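Local coordinates for lipocalin AI-4 (Rhodnius prolixus, PDB 5H9N), which is a salivary lipocalin that binds cysteinyl leukotrienes such as leukotriene C4, probably sequestering them during blood feeding, at residues A[33-38]-A[132-137]. The protein carries 1 engineered substitution. Sequence-based numbering, arbitrary orientation.
Sequences LTHSRD and GEIPAG
H35 meets the backbone of G132 and E133 with the CE1 corner of its imidazole. H35 CE1 lies 3.6 Å from G132 O, which sits at the ring edge near the ring plane. H35 CE1 is equally close, 3.6 Å, to E133 CA, which approaches obliquely. T34 packs beside H35, with T34 CB 3.7 Å from the same G132 O. This is the tight part, and both strand side chains are buried. No direct hydrogen bond joins the two segments.

The imidazole is held at both nitrogens. H35 ND1 shares a hydrogen bond of 2.9 Å with T34 OG1, which lies in the ring plane. With chi1 at 59°, T34 OG1 is flanked by its own backbone N and C and meets ND1 there. H35 NE2 is 2.8 Å from the water O, also in plane. That water O donates to E133 OE1 at 2.9 Å. These bonds probably fix the ring rotation.

The outer side is looser. I134 CG1 stands over one ring face, off the ring centre, 4.2 Å from H35 NE2. E133 and I134 are exposed.

T34 and H35 form a classic beta bulge opposite L125 of strand 120-127. ND2 of N127, in the same strand, hydrogen-bonds to both T34 OG1 and E133 O, linking both segments. K152 of strand 151-152 touches H35 and E133. The contact thus joins strand 30-36 of the lipocalin barrel to the loop between strand 120-127 and helix 139-144.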
ATOM      1  N   LEU A  33      -5.123   7.161   1.119  1.00  7.46           N
ATOM      2  CA  LEU A  33      -4.943   6.508  -0.163  1.00  7.39           C
ATOM      3  C   LEU A  33      -5.617   7.370  -1.234  1.00  7.23           C
ATOM      4  O   LEU A  33      -6.841   7.328  -1.400  1.00  8.00           O
ATOM      5  CB  LEU A  33      -5.528   5.090  -0.113  1.00  7.47           C
ATOM      6  CG  LEU A  33      -5.487   4.276  -1.408  1.00  8.02           C
ATOM      7  CD1 LEU A  33      -4.122   4.344  -2.063  1.00  9.27           C
ATOM      8  CD2 LEU A  33      -5.891   2.819  -1.146  1.00 10.55           C
ATOM      9  N   THR A  34      -4.852   8.189  -1.937  1.00  6.73           N
ATOM     10  CA  THR A  34      -5.465   9.173  -2.827  1.00  7.70           C
ATOM     11  C   THR A  34      -5.560   8.733  -4.290  1.00  7.17           C
ATOM     12  O   THR A  34      -6.406   9.228  -5.012  1.00  7.22           O
ATOM     13  CB  THR A  34      -4.716  10.520  -2.753  1.00  6.84           C
ATOM     14  OG1 THR A  34      -3.340  10.342  -3.116  1.00  8.86           O
ATOM     15  CG2 THR A  34      -4.758  11.097  -1.364  1.00  8.96           C
ATOM     16  N   HIS A  35      -4.679   7.847  -4.738  1.00  7.12           N
ATOM     17  CA  HIS A  35      -4.636   7.412  -6.130  1.00  6.63           C
ATOM     18  C   HIS A  35      -4.214   5.961  -6.206  1.00  6.91           C
ATOM     19  O   HIS A  35      -3.497   5.486  -5.319  1.00  7.84           O
ATOM     20  CB  HIS A  35      -3.643   8.222  -6.973  1.00  8.40           C
ATOM     21  CG  HIS A  35      -3.922   9.689  -7.029  1.00  8.74           C
ATOM     22  ND1 HIS A  35      -3.748  10.515  -5.944  1.00  9.80           N
ATOM     23  CD2 HIS A  35      -4.315  10.481  -8.054  1.00 11.25           C
ATOM     24  CE1 HIS A  35      -4.053  11.754  -6.289  1.00 12.46           C
ATOM     25  NE2 HIS A  35      -4.406  11.758  -7.560  1.00 12.04           N
ATOM     26  N   SER A  36      -4.572   5.264  -7.275  1.00  8.52           N
ATOM     27  CA  SER A  36      -4.079   3.903  -7.481  1.00  9.18           C
ATOM     28  C   SER A  36      -4.113   3.579  -8.975  1.00  9.30           C
ATOM     29  O   SER A  36      -4.849   4.215  -9.748  1.00  9.74           O
ATOM     30  CB  SER A  36      -4.893   2.900  -6.660  1.00  8.37           C
ATOM     31  OG  SER A  36      -6.261   2.934  -7.019  1.00  9.91           O
ATOM     32  N   ARG A  37      -3.301   2.615  -9.398  1.00  9.26           N
ATOM     33  CA  ARG A  37      -3.249   2.217 -10.800  1.00  8.60           C
ATOM     34  C   ARG A  37      -4.603   1.682 -11.241  1.00  9.64           C
ATOM     35  O   ARG A  37      -5.122   2.084 -12.271  1.00 11.12           O
ATOM     36  CB  ARG A  37      -2.162   1.161 -11.019  1.00  9.10           C
ATOM     37  CG  ARG A  37      -2.032   0.752 -12.484  1.00 10.28           C
ATOM     38  CD  ARG A  37      -1.218  -0.519 -12.657  1.00 10.73           C
ATOM     39  NE  ARG A  37      -1.893  -1.664 -12.048  1.00 10.87           N
ATOM     40  CZ  ARG A  37      -1.287  -2.771 -11.636  1.00 10.43           C
ATOM     41  NH1 ARG A  37       0.033  -2.917 -11.756  1.00 12.07           N
ATOM     42  NH2 ARG A  37      -2.003  -3.739 -11.089  1.00 13.40           N
ATOM     43  N   ASP A  38      -5.145   0.755 -10.456  1.00  9.50           N
ATOM     44  CA  ASP A  38      -6.443   0.135 -10.705  1.00 10.08           C
ATOM     45  C   ASP A  38      -7.383   0.642  -9.633  1.00  9.89           C
ATOM     46  O   ASP A  38      -6.983   0.772  -8.476  1.00  9.99           O
ATOM     47  CB  ASP A  38      -6.363  -1.393 -10.635  1.00 12.66           C
ATOM     48  CG  ASP A  38      -5.301  -1.984 -11.543  1.00 13.40           C
ATOM     49  OD1 ASP A  38      -4.886  -1.314 -12.505  1.00 16.25           O
ATOM     50  OD2 ASP A  38      -4.901  -3.144 -11.295  1.00 16.41           O
ATOM     51  N   GLY A 132      -3.797  15.625  -1.128  1.00 10.97           N
ATOM     52  CA  GLY A 132      -2.554  15.367  -1.837  1.00 11.54           C
ATOM     53  C   GLY A 132      -2.783  14.794  -3.224  1.00 11.34           C
ATOM     54  O   GLY A 132      -3.708  14.023  -3.455  1.00 13.44           O
ATOM     55  N   GLU A 133      -1.937  15.183  -4.168  1.00 12.87           N
ATOM     56  CA  GLU A 133      -2.064  14.636  -5.505  1.00 14.24           C
ATOM     57  C   GLU A 133      -0.720  14.046  -5.921  1.00 11.55           C
ATOM     58  O   GLU A 133      -0.024  13.482  -5.083  1.00 13.31           O
ATOM     59  CB  GLU A 133      -2.599  15.700  -6.470  1.00 15.52           C
ATOM     60  CG  GLU A 133      -4.064  16.061  -6.164  1.00 18.14           C
ATOM     61  CD  GLU A 133      -4.627  17.139  -7.071  1.00 34.06           C
ATOM     62  OE1 GLU A 133      -4.828  16.864  -8.270  1.00 39.80           O
ATOM     63  OE2 GLU A 133      -4.886  18.258  -6.578  1.00 37.48           O
ATOM     64  N   ILE A 134      -0.355  14.140  -7.192  1.00 11.10           N
ATOM     65  CA  ILE A 134       0.834  13.420  -7.644  1.00 11.04           C
ATOM     66  C   ILE A 134       2.066  14.299  -7.460  1.00 11.12           C
ATOM     67  O   ILE A 134       2.165  15.370  -8.056  1.00 11.89           O
ATOM     68  CB  ILE A 134       0.706  12.969  -9.108  1.00 12.15           C
ATOM     69  CG1 ILE A 134      -0.592  12.160  -9.277  1.00 19.00           C
ATOM     70  CG2 ILE A 134       1.948  12.177  -9.538  1.00 17.22           C
ATOM     71  CD1 ILE A 134      -0.849  11.657 -10.663  1.00 28.90           C
ATOM     72  N   PRO A 135       3.013  13.863  -6.622  1.00 10.30           N
ATOM     73  CA  PRO A 135       4.168  14.705  -6.312  1.00 13.10           C
ATOM     74  C   PRO A 135       5.152  14.771  -7.469  1.00 11.12           C
ATOM     75  O   PRO A 135       5.364  13.784  -8.178  1.00 11.87           O
ATOM     76  CB  PRO A 135       4.799  14.003  -5.105  1.00 12.99           C
ATOM     77  CG  PRO A 135       4.475  12.577  -5.314  1.00 14.27           C
ATOM     78  CD  PRO A 135       3.093  12.560  -5.937  1.00 12.61           C
ATOM     79  N   ALA A 136       5.777  15.926  -7.639  1.00 11.08           N
ATOM     80  CA  ALA A 136       6.786  16.080  -8.678  1.00 10.72           C
ATOM     81  C   ALA A 136       7.936  15.093  -8.486  1.00 12.36           C
ATOM     82  O   ALA A 136       8.507  14.599  -9.462  1.00 11.76           O
ATOM     83  CB  ALA A 136       7.315  17.502  -8.694  1.00 13.13           C
ATOM     84  N   GLY A 137       8.261  14.787  -7.238  1.00 11.27           N
ATOM     85  CA  GLY A 137       9.395  13.925  -6.953  1.00 14.73           C
ATOM     86  C   GLY A 137       9.265  12.500  -7.461  1.00 14.49           C
ATOM     87  O   GLY A 137      10.259  11.781  -7.535  1.00 16.29           O
TER
HETATM   88  O   HOH W   1      -5.030  14.029  -9.054  1.00 25.39           O